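Local structure of meso-diaminopimelate dehydrogenase (Clostridium tetani, 3WGY) at residues G13-G18 / F279-L284; S54-Y59 / A84-T89; G142-F147 / V253-N258; V200-P205 / H233-E238; Y292-E297 / F310-P315. The protein is an engineered variant of an NADP+-dependent enzyme that catalyses the reversible oxidative deamination of meso-2,6-diaminopimelate, crystallised here with 4-methyl-2-oxovalerate. The protein carries 6 engineered substitutions. All coordinates share one frame; numbering follows the deposited sequence.

Overall arrangement
The chain combines a Rossmann-type part, built on a parallel sheet, with a C-terminal-family part that holds two further sheets. Contacts 1, 2 and 5 lie in or against the parallel-sheet part. Contacts 3 and 4 belong to the other. Contacts 1 and 5 share helix 276-296 and both approach the second subunit; their centres are 19 Å apart. Contact 2 touches contact 5 where Asn88 packs on Ser295. Contacts 2 and 4 stand on opposite sides of the chain's centre, 45 Å apart between centres. The bound 2-oxo-4-methylpentanoic acid lies about 10 Å from the side chain of Ile15 in contact 1 and about 11 Å from that of Cys201 in contact 4.

Contact 1 (G13-G18 / F279-L284); sequences GNIGKG and FTSSVL
Ser281 presses its short side chain against the backbone of Ile15 and Gly18. Its CB lies 3.3 Å from Gly18 C. Its OG lies 3.0 Å from Ile15 O, within hydrogen-bonding distance. That bond is not settled, because the same hydroxyl can also donate to Ala277 O, one turn back in its own helix. With OG anti to the carbonyl carbon (chi1 -67°), the hydroxyl lies beside its own backbone N, where both acceptors are within reach. Gly18 has no side chain, and the space into which a CB would point is taken by Ser281. This lets the two backbones come close, with Gly18 CA 5.3 Å from Ser281 CA.

Beside this polar spot is a small apolar one. Ile15 CG2 meets Leu284 CD1 at 3.6 Å, the two side chains crossing at about a right angle. The same CG2 also lies 3.6 Å from Ser281 OG, so one methyl serves both neighbours. Ile15 packs further on Cys69, and Leu284 on Thr121.

The short helical segments 14-18 and 279-284 have their axes 8.4 Å apart at a crossing angle of -55°. Behind the second helix, Phe279 and Val283 rest on Leu127 of helix 123-138. They also pack on Gln265 and Ile138 of the second subunit, respectively. Gly13 is the N-cap of the first helix. With Gly11 and Gly16 it fits the GxGxxG pattern of the strand-turn-helix that binds the dinucleotide in Rossmann folds, and probably does so here.

Contact 2 (S54-Y59 / A84-T89); sequences SRLELY and ASQFNT
Leu56 and Phe87 lie alongside each other, their side chains running in opposing directions. Leu56 has CG anti to the backbone N (chi1 178°), and this CG is 3.8 Å from Phe87 CE1. Its CD1 methyl adds to the same contact, 4.0 Å from both CE1 and CZ of the ring.

The edge of the Phe87 ring is turned to two carbonyl oxygens that sit near its plane. Tyr59 O is 3.1 Å from Phe87 CE2, and Leu56 O is 3.5 Å from Phe87 CZ. These are weakly polar contacts between ring C-H groups and oxygen. Leu56 O also accepts from Tyr59 N at 2.9 Å, so this oxygen serves the turn and faces the ring edge at once. Tyr59 CB stands farther off, 4.4 Å from Phe87 CZ.

Toward solvent, the extended side chain of Gln86 packs against CB of the exposed Glu57. This is packing at the margin.

Beneath the contact, Leu56 and Phe87 both pack on Met66 of strand 65-68. Leu56 also reaches Ile83 of helix 80-84, and Phe87 touches Val63. The Tyr59 ring meets Phe35 of strand 29-36 edge-to-face. The contact thus ties the loop after strand 50-52 to the link between helix 80-84 and strand 88-90 of the parallel sheet.

Contact 3 (G142-F147 / V253-N258); sequences GKTHTF and VIRSGN
Thr144 OG1 accepts a hydrogen bond from Arg255 NH1 at 2.7 Å, a bent one with an N-H...O angle of 142°. The bend at chi2 (69°) carries Arg255 CD toward the neighbouring strand, near Lys143 O, and the rest of the chain runs on over Gly142. One face of its guanidinium lies over the backbone at Gly142 and Lys143, with Gly142 C 3.5 Å above the plane. NH2 comes near Gly142 O at a poor angle and is satisfied instead by Leu139 O.

The backbone polar groups pair in antiparallel register. Lys143 N gives to Ser256 O at 2.7 Å, and Ser256 N returns to Lys143 O at 2.8 Å. His145 N and Ile254 O, like Ile254 N and His145 O, pair at 2.7 Å. These are the hydrogen-bonded pairs of a three-stranded antiparallel sheet in which strand 142-147 is outermost within the chain and strand 249-258 is central. Gly142 and Gly257 form a non-hydrogen-bonded pair, their CA atoms only 3.7 Å apart.

On the Thr144 and Arg255 face, Thr146 and Val253 lie side by side. Thr146 OG1 is bonded to Arg132 NE of helix 123-138. On the other face, Lys143 NZ makes a salt bridge with Asp190.

Contact 4 (V200-P205 / H233-E238); sequences VCYVVP and HFITEE
Tyr202 and His233 each have CG anti to the carbonyl carbon (chi1 -67° and -63°). As a parallel pair they share one face of the sheet, and the like torsions lay the two side chains side by side. His233 CD2 sits over one face of the tyrosine ring, 3.7 Å from Tyr202 CE2, while the two ring planes are inclined at 33°. At the edge of the imidazole, Val200 CG1 is 3.5 Å from His233 CD2. Ile235 follows on the same side, its CD1 touching Tyr202 CB at 3.9 Å.

On the reverse face Val203 and Phe234 also lie side by side, with Val203 CB 4.1 Å from Phe234 CD1. Pro205 stands next to that ring.

The backbones pair as parallel strands. His233 uses both its N and its O on strand 197-205: its N gives to Cys201 O at 2.8 Å, and its O accepts from Val203 N at 2.8 Å. Ile235 N then gives to Val203 O at 2.9 Å. Beyond this the second segment turns into a helix with Thr236 as N-cap. Its side chain caps a later backbone N, while Thr236 N is bonded to Glu239 OE2, as in a capping box. Val204 CG2 packs 3.7 Å from Thr236 O at this turn, and Glu237 OE2 is held by Asn168.

The pair forms one end of a four-stranded mixed sheet. Strands 197-205 and 230-234 are joined by a beta-alpha-beta crossover through helix 211-219, whose Leu211 covers Pro205 and Phe234. Strand 166-175 pairs with the other side of strand 197-205.

Contact 5 (Y292-E297 / F310-P315); sequences YKLSKE and FSYLSP
Lys293 and Leu294 pack against the ring of Tyr312, and this is the tight part of the contact. Lys293 CB packs 3.5 Å from Tyr312 CD2, and Leu294 CD2 packs 3.6 Å from Tyr312 CE2. Both approach the ring obliquely. Leu294 crosses the tyrosine at about a right angle and also packs on Ile116 of strand 116-118 and on Ile308. The aliphatic part of Lys293 continues past the tyrosine backbone, with CD 3.6 Å from Tyr312 O.

The polar tips lie farther out. Tyr312 OH donates to Glu297 OE2 at 2.8 Å, tip to tip, and the carboxylate oxygen uses its syn lone pair. The acid meets the ring edge near its plane, but the carboxylate and ring planes are 73° apart. Glu297 OE1 is also close to the hydroxyl, at 3.0 Å. Glu297 itself is exposed, just after the last turn of the helix. At the other end, the extended Lys293 chain brings NZ to Ser314 O. The bond is modelled at 2.5 Å, so its exact length is doubtful. Exposed Pro315 adds little here and rests on Arg289 instead.

Leu313 points away from segment 292-297 and packs on Tyr287 and Ala290, and on Leu134 of the second subunit. Phe310 meets Phe310 of that subunit. The contact is thus a 3-10 turn, 310-313, fastened across the C-terminal end of the long helix 276-296, beside the dimer interface.

Contact 1 (G13-G18 / F279-L284)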
# COMPACT_ATOMS: atom_id res chain seq x y z
N GLY B 13 -11.87 12.18 23.23
CA GLY B 13 -13.09 11.62 22.66
C GLY B 13 -12.78 10.20 22.24
O GLY B 13 -11.90 9.56 22.82
N ASN B 14 -13.49 9.68 21.24
CA ASN B 14 -13.24 8.31 20.80
C ASN B 14 -11.86 8.12 20.20
O ASN B 14 -11.25 7.07 20.37
CB ASN B 14 -14.29 7.85 19.78
CG ASN B 14 -15.59 7.41 20.43
OD1 ASN B 14 -15.63 7.11 21.63
ND2 ASN B 14 -16.66 7.36 19.64
N ILE B 15 -11.35 9.14 19.52
CA ILE B 15 -10.02 9.01 18.93
C ILE B 15 -8.93 9.16 20.00
O ILE B 15 -7.95 8.40 20.01
CB ILE B 15 -9.82 10.02 17.79
CG1 ILE B 15 -10.90 9.79 16.73
CG2 ILE B 15 -8.43 9.84 17.16
CD1 ILE B 15 -10.79 10.70 15.53
N GLY B 16 -9.10 10.13 20.89
CA GLY B 16 -8.12 10.31 21.95
C GLY B 16 -8.01 9.03 22.75
O GLY B 16 -6.91 8.56 23.04
N LYS B 17 -9.16 8.46 23.12
CA LYS B 17 -9.19 7.20 23.87
C LYS B 17 -8.55 6.09 23.06
O LYS B 17 -7.84 5.24 23.60
CB LYS B 17 -10.64 6.81 24.21
CG LYS B 17 -11.28 7.61 25.32
CD LYS B 17 -12.69 7.12 25.58
CE LYS B 17 -13.27 7.71 26.86
NZ LYS B 17 -13.27 9.20 26.86
N GLY B 18 -8.80 6.09 21.75
CA GLY B 18 -8.22 5.08 20.88
C GLY B 18 -6.71 5.21 20.82
O GLY B 18 -5.99 4.21 20.75
N PHE B 279 -8.83 2.27 14.54
CA PHE B 279 -7.90 2.06 13.45
C PHE B 279 -7.24 3.39 13.13
O PHE B 279 -6.03 3.47 12.97
CB PHE B 279 -8.61 1.53 12.21
CG PHE B 279 -7.67 1.23 11.08
CD1 PHE B 279 -6.88 0.08 11.10
CD2 PHE B 279 -7.53 2.12 10.02
CE1 PHE B 279 -5.97 -0.18 10.07
CE2 PHE B 279 -6.62 1.87 8.99
CZ PHE B 279 -5.84 0.72 9.02
N THR B 280 -8.06 4.43 13.05
CA THR B 280 -7.54 5.77 12.79
C THR B 280 -6.49 6.09 13.86
O THR B 280 -5.44 6.65 13.57
CB THR B 280 -8.65 6.82 12.88
OG1 THR B 280 -9.65 6.54 11.89
CG2 THR B 280 -8.08 8.22 12.64
N SER B 281 -6.80 5.72 15.10
CA SER B 281 -5.90 5.94 16.22
C SER B 281 -4.57 5.20 16.05
O SER B 281 -3.51 5.74 16.37
CB SER B 281 -6.56 5.51 17.52
OG SER B 281 -7.65 6.35 17.84
N SER B 282 -4.63 3.96 15.58
CA SER B 282 -3.42 3.17 15.38
C SER B 282 -2.57 3.83 14.31
O SER B 282 -1.34 3.87 14.42
CB SER B 282 -3.75 1.75 14.93
OG SER B 282 -4.34 1.02 15.98
N VAL B 283 -3.22 4.34 13.27
CA VAL B 283 -2.52 5.00 12.20
C VAL B 283 -1.85 6.25 12.77
O VAL B 283 -0.67 6.52 12.51
CB VAL B 283 -3.48 5.41 11.05
CG1 VAL B 283 -2.73 6.25 10.03
CG2 VAL B 283 -4.07 4.15 10.40
N LEU B 284 -2.61 7.00 13.57
CA LEU B 284 -2.07 8.22 14.17
C LEU B 284 -0.81 7.90 14.99
O LEU B 284 0.20 8.59 14.86
CB LEU B 284 -3.12 8.90 15.07
CG LEU B 284 -4.25 9.63 14.33
CD1 LEU B 284 -5.30 10.14 15.33
CD2 LEU B 284 -3.66 10.79 13.53

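Contact 2 (S54-Y59 / A84-T89)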
# COMPACT_ATOMS: atom_id res chain seq x y z
N SER B 54 -5.58 24.21 29.58
CA SER B 54 -4.96 25.51 29.88
C SER B 54 -3.48 25.38 30.26
O SER B 54 -2.74 26.35 30.20
CB SER B 54 -5.70 26.20 31.01
OG SER B 54 -5.71 25.38 32.17
N ARG B 55 -3.07 24.18 30.65
CA ARG B 55 -1.69 23.94 31.05
C ARG B 55 -0.88 23.22 29.97
O ARG B 55 0.17 22.63 30.26
CB ARG B 55 -1.65 23.14 32.35
CG ARG B 55 -2.20 23.91 33.54
CD ARG B 55 -2.52 23.00 34.70
NE ARG B 55 -1.35 22.39 35.33
CZ ARG B 55 -0.50 23.03 36.13
NH1 ARG B 55 -0.68 24.32 36.41
NH2 ARG B 55 0.51 22.37 36.67
N LEU B 56 -1.36 23.27 28.74
CA LEU B 56 -0.67 22.62 27.63
C LEU B 56 0.74 23.18 27.48
O LEU B 56 1.71 22.44 27.37
CB LEU B 56 -1.43 22.85 26.33
CG LEU B 56 -0.77 22.24 25.09
CD1 LEU B 56 -0.61 20.76 25.29
CD2 LEU B 56 -1.61 22.53 23.88
N GLU B 57 0.83 24.51 27.48
CA GLU B 57 2.09 25.22 27.35
C GLU B 57 3.19 24.74 28.31
O GLU B 57 4.37 24.80 27.98
CB GLU B 57 1.86 26.71 27.59
CG GLU B 57 1.01 26.99 28.83
CD GLU B 57 0.85 28.48 29.12
OE1 GLU B 57 0.11 28.82 30.06
OE2 GLU B 57 1.48 29.30 28.41
N LEU B 58 2.79 24.25 29.48
CA LEU B 58 3.75 23.78 30.47
C LEU B 58 4.45 22.49 30.10
O LEU B 58 5.42 22.08 30.75
CB LEU B 58 3.05 23.60 31.82
CG LEU B 58 2.35 24.85 32.34
CD1 LEU B 58 1.58 24.55 33.63
CD2 LEU B 58 3.39 25.93 32.57
N TYR B 59 3.98 21.84 29.04
CA TYR B 59 4.56 20.57 28.63
C TYR B 59 5.43 20.63 27.37
O TYR B 59 5.70 19.59 26.76
CB TYR B 59 3.43 19.54 28.47
CG TYR B 59 2.79 19.16 29.79
CD1 TYR B 59 1.97 20.06 30.48
CD2 TYR B 59 3.06 17.92 30.38
CE1 TYR B 59 1.44 19.73 31.73
CE2 TYR B 59 2.54 17.59 31.63
CZ TYR B 59 1.73 18.50 32.30
OH TYR B 59 1.22 18.18 33.54
N ALA B 84 0.85 23.69 17.12
CA ALA B 84 2.02 23.62 16.24
C ALA B 84 3.13 24.59 16.63
O ALA B 84 4.31 24.30 16.42
CB ALA B 84 1.60 23.87 14.79
N SER B 85 2.76 25.74 17.20
CA SER B 85 3.75 26.72 17.61
C SER B 85 4.49 26.28 18.85
O SER B 85 5.44 26.93 19.28
CB SER B 85 3.08 28.07 17.89
OG SER B 85 2.57 28.65 16.71
N GLN B 86 4.07 25.17 19.43
CA GLN B 86 4.70 24.70 20.66
C GLN B 86 5.16 23.25 20.61
O GLN B 86 6.03 22.86 21.39
CB GLN B 86 3.72 24.88 21.82
CG GLN B 86 3.21 26.30 21.97
CD GLN B 86 2.06 26.42 22.95
OE1 GLN B 86 0.98 25.86 22.73
NE2 GLN B 86 2.28 27.15 24.03
N PHE B 87 4.58 22.45 19.73
CA PHE B 87 4.97 21.05 19.63
C PHE B 87 4.97 20.57 18.20
O PHE B 87 4.45 21.25 17.31
CB PHE B 87 4.01 20.14 20.41
CG PHE B 87 3.77 20.57 21.84
CD1 PHE B 87 2.92 21.63 22.13
CD2 PHE B 87 4.38 19.90 22.89
CE1 PHE B 87 2.69 22.02 23.45
CE2 PHE B 87 4.16 20.28 24.21
CZ PHE B 87 3.31 21.35 24.49
N ASN B 88 5.56 19.40 17.97
CA ASN B 88 5.54 18.81 16.64
C ASN B 88 4.16 18.18 16.69
O ASN B 88 3.80 17.59 17.71
CB ASN B 88 6.60 17.72 16.51
CG ASN B 88 8.00 18.27 16.61
OD1 ASN B 88 8.37 19.21 15.91
ND2 ASN B 88 8.81 17.67 17.48
N THR B 89 3.37 18.29 15.64
CA THR B 89 2.03 17.73 15.71
C THR B 89 1.67 16.70 14.66
O THR B 89 2.31 16.60 13.62
CB THR B 89 0.99 18.84 15.62
OG1 THR B 89 1.08 19.47 14.34
CG2 THR B 89 1.23 19.87 16.72

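Contact 3 (G142-F147 / V253-N258)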
# COMPACT_ATOMS: atom_id res chain seq x y z
N GLY B 142 -4.85 4.51 -16.87
CA GLY B 142 -5.86 3.69 -16.23
C GLY B 142 -6.79 4.57 -15.40
O GLY B 142 -6.73 5.80 -15.50
N LYS B 143 -7.62 3.94 -14.58
CA LYS B 143 -8.57 4.68 -13.76
C LYS B 143 -8.49 4.30 -12.28
O LYS B 143 -8.23 3.14 -11.95
CB LYS B 143 -10.00 4.43 -14.26
CG LYS B 143 -10.26 4.90 -15.70
CD LYS B 143 -11.69 4.63 -16.14
CE LYS B 143 -11.96 5.14 -17.57
NZ LYS B 143 -11.85 6.63 -17.68
N THR B 144 -8.71 5.27 -11.40
CA THR B 144 -8.70 4.99 -9.97
C THR B 144 -10.13 5.01 -9.47
O THR B 144 -10.92 5.87 -9.86
CB THR B 144 -7.92 6.05 -9.17
OG1 THR B 144 -6.57 6.12 -9.65
CG2 THR B 144 -7.91 5.68 -7.70
N HIS B 145 -10.45 4.07 -8.59
CA HIS B 145 -11.78 3.99 -8.02
C HIS B 145 -11.72 3.83 -6.50
O HIS B 145 -11.18 2.84 -6.00
CB HIS B 145 -12.53 2.80 -8.62
CG HIS B 145 -12.74 2.90 -10.10
ND1 HIS B 145 -13.45 3.94 -10.68
CD2 HIS B 145 -12.36 2.09 -11.11
CE1 HIS B 145 -13.49 3.75 -11.99
NE2 HIS B 145 -12.84 2.64 -12.28
N THR B 146 -12.26 4.80 -5.77
CA THR B 146 -12.29 4.70 -4.32
C THR B 146 -13.74 4.49 -3.89
O THR B 146 -14.64 5.21 -4.34
CB THR B 146 -11.74 5.96 -3.62
OG1 THR B 146 -10.41 6.23 -4.07
CG2 THR B 146 -11.69 5.73 -2.12
N PHE B 147 -13.95 3.51 -3.03
CA PHE B 147 -15.29 3.21 -2.50
C PHE B 147 -15.18 3.28 -0.98
O PHE B 147 -14.17 2.89 -0.41
CB PHE B 147 -15.74 1.80 -2.90
CG PHE B 147 -15.94 1.60 -4.37
CD1 PHE B 147 -14.87 1.58 -5.25
CD2 PHE B 147 -17.22 1.37 -4.88
CE1 PHE B 147 -15.06 1.34 -6.61
CE2 PHE B 147 -17.42 1.12 -6.24
CZ PHE B 147 -16.33 1.10 -7.11
N VAL B 253 -9.71 1.02 -2.62
CA VAL B 253 -9.00 1.91 -3.53
C VAL B 253 -8.48 0.99 -4.63
O VAL B 253 -7.59 0.17 -4.41
CB VAL B 253 -7.81 2.63 -2.87
CG1 VAL B 253 -7.09 3.47 -3.90
CG2 VAL B 253 -8.31 3.51 -1.73
N ILE B 254 -9.06 1.12 -5.82
CA ILE B 254 -8.70 0.27 -6.94
C ILE B 254 -8.14 0.99 -8.16
O ILE B 254 -8.74 1.93 -8.66
CB ILE B 254 -9.92 -0.55 -7.38
CG1 ILE B 254 -10.41 -1.41 -6.21
CG2 ILE B 254 -9.58 -1.37 -8.60
CD1 ILE B 254 -11.75 -2.05 -6.47
N ARG B 255 -6.99 0.53 -8.65
CA ARG B 255 -6.41 1.14 -9.84
C ARG B 255 -6.52 0.11 -10.94
O ARG B 255 -5.93 -0.98 -10.87
CB ARG B 255 -4.95 1.53 -9.64
CG ARG B 255 -4.29 2.21 -10.86
CD ARG B 255 -4.85 3.62 -11.12
NE ARG B 255 -4.19 4.28 -12.25
CZ ARG B 255 -4.55 5.47 -12.74
NH1 ARG B 255 -5.56 6.14 -12.20
NH2 ARG B 255 -3.88 5.99 -13.77
N SER B 256 -7.32 0.45 -11.95
CA SER B 256 -7.51 -0.42 -13.08
C SER B 256 -6.75 0.22 -14.22
O SER B 256 -7.14 1.27 -14.74
CB SER B 256 -9.00 -0.51 -13.45
OG SER B 256 -9.16 -1.32 -14.60
N GLY B 257 -5.64 -0.40 -14.60
CA GLY B 257 -4.85 0.14 -15.68
C GLY B 257 -4.69 -0.89 -16.77
O GLY B 257 -5.05 -2.05 -16.61
N ASN B 258 -4.16 -0.45 -17.89
CA ASN B 258 -3.93 -1.34 -19.00
C ASN B 258 -2.47 -1.22 -19.38
O ASN B 258 -1.90 -0.14 -19.29
CB ASN B 258 -4.83 -0.96 -20.18
CG ASN B 258 -4.81 0.53 -20.46
OD1 ASN B 258 -5.37 1.32 -19.71
ND2 ASN B 258 -4.14 0.91 -21.55

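Contact 4 (V200-P205 / H233-E238)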
# COMPACT_ATOMS: atom_id res chain seq x y z
N VAL B 200 -28.49 2.40 2.86
CA VAL B 200 -29.44 1.60 3.62
C VAL B 200 -29.74 2.29 4.94
O VAL B 200 -28.83 2.71 5.67
CB VAL B 200 -28.88 0.19 3.89
CG1 VAL B 200 -29.95 -0.69 4.57
CG2 VAL B 200 -28.43 -0.45 2.59
N CYS B 201 -31.02 2.42 5.24
CA CYS B 201 -31.44 3.05 6.48
C CYS B 201 -32.21 2.07 7.34
O CYS B 201 -32.90 1.18 6.84
CB CYS B 201 -32.32 4.27 6.20
SG CYS B 201 -31.55 5.59 5.24
N TYR B 202 -32.06 2.22 8.65
CA TYR B 202 -32.77 1.39 9.60
C TYR B 202 -33.48 2.42 10.46
O TYR B 202 -32.85 3.17 11.20
CB TYR B 202 -31.81 0.54 10.42
CG TYR B 202 -31.10 -0.51 9.58
CD1 TYR B 202 -29.99 -0.18 8.79
CD2 TYR B 202 -31.57 -1.83 9.54
CE1 TYR B 202 -29.37 -1.13 7.99
CE2 TYR B 202 -30.96 -2.78 8.75
CZ TYR B 202 -29.86 -2.44 7.98
OH TYR B 202 -29.27 -3.39 7.19
N VAL B 203 -34.80 2.44 10.36
CA VAL B 203 -35.60 3.42 11.07
C VAL B 203 -36.53 2.91 12.16
O VAL B 203 -37.15 1.87 12.03
CB VAL B 203 -36.44 4.24 10.06
CG1 VAL B 203 -37.41 5.17 10.79
CG2 VAL B 203 -35.52 5.01 9.13
N VAL B 204 -36.61 3.69 13.24
CA VAL B 204 -37.51 3.40 14.34
C VAL B 204 -38.62 4.42 14.12
O VAL B 204 -38.42 5.62 14.31
CB VAL B 204 -36.84 3.66 15.70
CG1 VAL B 204 -37.81 3.30 16.83
CG2 VAL B 204 -35.56 2.84 15.81
N PRO B 205 -39.80 3.97 13.69
CA PRO B 205 -40.94 4.85 13.43
C PRO B 205 -41.72 5.25 14.68
O PRO B 205 -41.73 4.52 15.67
CB PRO B 205 -41.80 4.02 12.49
CG PRO B 205 -41.66 2.65 13.11
CD PRO B 205 -40.16 2.56 13.40
N HIS B 233 -35.31 0.01 6.13
CA HIS B 233 -35.77 -1.11 6.94
C HIS B 233 -36.36 -0.54 8.23
O HIS B 233 -35.79 0.38 8.82
CB HIS B 233 -34.62 -2.05 7.29
CG HIS B 233 -33.98 -2.69 6.09
ND1 HIS B 233 -34.63 -3.65 5.33
CD2 HIS B 233 -32.76 -2.53 5.54
CE1 HIS B 233 -33.83 -4.05 4.36
NE2 HIS B 233 -32.69 -3.38 4.46
N PHE B 234 -37.48 -1.09 8.66
CA PHE B 234 -38.11 -0.62 9.89
C PHE B 234 -37.82 -1.58 11.04
O PHE B 234 -38.04 -2.78 10.94
CB PHE B 234 -39.61 -0.44 9.67
CG PHE B 234 -39.94 0.70 8.74
CD1 PHE B 234 -39.70 2.02 9.13
CD2 PHE B 234 -40.42 0.46 7.46
CE1 PHE B 234 -39.95 3.08 8.26
CE2 PHE B 234 -40.67 1.52 6.58
CZ PHE B 234 -40.44 2.83 6.98
N ILE B 235 -37.28 -1.04 12.12
CA ILE B 235 -36.94 -1.84 13.28
C ILE B 235 -37.36 -1.14 14.57
O ILE B 235 -37.84 -0.01 14.55
CB ILE B 235 -35.41 -2.11 13.33
CG1 ILE B 235 -34.66 -0.78 13.49
CG2 ILE B 235 -34.95 -2.81 12.06
CD1 ILE B 235 -33.18 -0.96 13.72
N THR B 236 -37.17 -1.82 15.70
CA THR B 236 -37.51 -1.25 17.00
C THR B 236 -36.30 -0.53 17.58
O THR B 236 -35.19 -0.63 17.06
CB THR B 236 -37.90 -2.34 18.00
OG1 THR B 236 -36.72 -3.06 18.39
CG2 THR B 236 -38.90 -3.31 17.39
N GLU B 237 -36.53 0.19 18.67
CA GLU B 237 -35.47 0.93 19.34
C GLU B 237 -34.41 -0.05 19.87
O GLU B 237 -33.22 0.22 19.80
CB GLU B 237 -36.05 1.74 20.49
CG GLU B 237 -35.09 2.75 21.11
CD GLU B 237 -34.87 3.97 20.24
OE1 GLU B 237 -35.84 4.74 20.00
OE2 GLU B 237 -33.73 4.17 19.79
N GLU B 238 -34.87 -1.19 20.40
CA GLU B 238 -33.98 -2.21 20.94
C GLU B 238 -32.97 -2.71 19.89
O GLU B 238 -31.77 -2.75 20.15
CB GLU B 238 -34.78 -3.40 21.47
CG GLU B 238 -33.93 -4.63 21.76
CD GLU B 238 -34.72 -5.83 22.27
OE1 GLU B 238 -35.68 -6.26 21.60
OE2 GLU B 238 -34.37 -6.35 23.34

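Contact 5 (Y292-E297 / F310-P315)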
# COMPACT_ATOMS: atom_id res chain seq x y z
N TYR B 292 8.43 11.81 14.99
CA TYR B 292 9.46 11.90 16.01
C TYR B 292 10.82 11.74 15.32
O TYR B 292 11.73 12.52 15.55
CB TYR B 292 9.27 10.79 17.05
CG TYR B 292 10.45 10.61 17.98
CD1 TYR B 292 11.52 9.78 17.64
CD2 TYR B 292 10.51 11.29 19.20
CE1 TYR B 292 12.62 9.63 18.49
CE2 TYR B 292 11.61 11.15 20.05
CZ TYR B 292 12.66 10.32 19.69
OH TYR B 292 13.74 10.19 20.54
N LYS B 293 10.93 10.72 14.47
CA LYS B 293 12.17 10.47 13.75
C LYS B 293 12.55 11.66 12.89
O LYS B 293 13.68 12.14 12.95
CB LYS B 293 12.04 9.22 12.88
CG LYS B 293 11.71 7.96 13.67
CD LYS B 293 11.80 6.72 12.81
CE LYS B 293 11.48 5.47 13.60
NZ LYS B 293 11.78 4.24 12.84
N LEU B 294 11.60 12.16 12.11
CA LEU B 294 11.86 13.30 11.25
C LEU B 294 12.19 14.57 12.04
O LEU B 294 12.98 15.39 11.58
CB LEU B 294 10.66 13.57 10.34
CG LEU B 294 10.49 12.64 9.13
CD1 LEU B 294 9.21 12.99 8.41
CD2 LEU B 294 11.68 12.77 8.19
N SER B 295 11.58 14.73 13.21
CA SER B 295 11.85 15.92 14.01
C SER B 295 13.30 15.92 14.48
O SER B 295 13.95 16.96 14.51
CB SER B 295 10.92 15.99 15.23
OG SER B 295 11.25 15.02 16.20
N LYS B 296 13.82 14.73 14.82
CA LYS B 296 15.20 14.59 15.26
C LYS B 296 16.19 14.88 14.13
O LYS B 296 17.29 15.39 14.36
CB LYS B 296 15.45 13.18 15.80
CG LYS B 296 14.67 12.86 17.06
CD LYS B 296 15.02 13.83 18.18
CE LYS B 296 14.16 13.60 19.42
NZ LYS B 296 14.42 14.65 20.45
N GLU B 297 15.80 14.55 12.90
CA GLU B 297 16.65 14.79 11.74
C GLU B 297 16.53 16.25 11.36
O GLU B 297 16.99 16.67 10.30
CB GLU B 297 16.22 13.92 10.56
CG GLU B 297 16.08 12.45 10.88
CD GLU B 297 15.66 11.64 9.67
OE1 GLU B 297 15.22 12.25 8.67
OE2 GLU B 297 15.75 10.40 9.72
N PHE B 310 7.77 4.58 4.27
CA PHE B 310 7.15 3.64 5.20
C PHE B 310 8.12 3.17 6.28
O PHE B 310 7.70 2.80 7.37
CB PHE B 310 6.59 2.44 4.44
CG PHE B 310 5.29 2.71 3.73
CD1 PHE B 310 4.83 4.01 3.55
CD2 PHE B 310 4.53 1.66 3.23
CE1 PHE B 310 3.63 4.26 2.88
CE2 PHE B 310 3.33 1.90 2.56
CZ PHE B 310 2.88 3.19 2.38
N SER B 311 9.42 3.20 5.99
CA SER B 311 10.42 2.77 6.97
C SER B 311 10.30 3.52 8.30
O SER B 311 10.59 2.96 9.36
CB SER B 311 11.83 2.97 6.41
OG SER B 311 12.07 4.34 6.12
N TYR B 312 9.89 4.79 8.25
CA TYR B 312 9.76 5.59 9.47
C TYR B 312 8.61 5.17 10.38
O TYR B 312 8.58 5.56 11.55
CB TYR B 312 9.59 7.06 9.11
CG TYR B 312 10.86 7.74 8.66
CD1 TYR B 312 11.48 7.39 7.46
CD2 TYR B 312 11.44 8.75 9.42
CE1 TYR B 312 12.65 8.03 7.03
CE2 TYR B 312 12.60 9.40 9.01
CZ TYR B 312 13.20 9.04 7.82
OH TYR B 312 14.34 9.69 7.41
N LEU B 313 7.67 4.38 9.86
CA LEU B 313 6.52 3.91 10.64
C LEU B 313 6.87 2.72 11.52
O LEU B 313 6.07 2.31 12.37
CB LEU B 313 5.39 3.52 9.70
CG LEU B 313 4.84 4.57 8.74
CD1 LEU B 313 3.80 3.91 7.84
CD2 LEU B 313 4.21 5.73 9.54
N SER B 314 8.05 2.16 11.31
CA SER B 314 8.47 0.99 12.08
C SER B 314 9.56 1.28 13.10
O SER B 314 10.43 2.12 12.89
CB SER B 314 8.96 -0.10 11.12
OG SER B 314 9.51 -1.19 11.84
N PRO B 315 9.52 0.58 14.24
CA PRO B 315 10.52 0.76 15.30
C PRO B 315 11.75 -0.10 15.02
O PRO B 315 12.75 -0.02 15.73
CB PRO B 315 9.78 0.31 16.55
CG PRO B 315 8.94 -0.81 16.03
CD PRO B 315 8.39 -0.25 14.73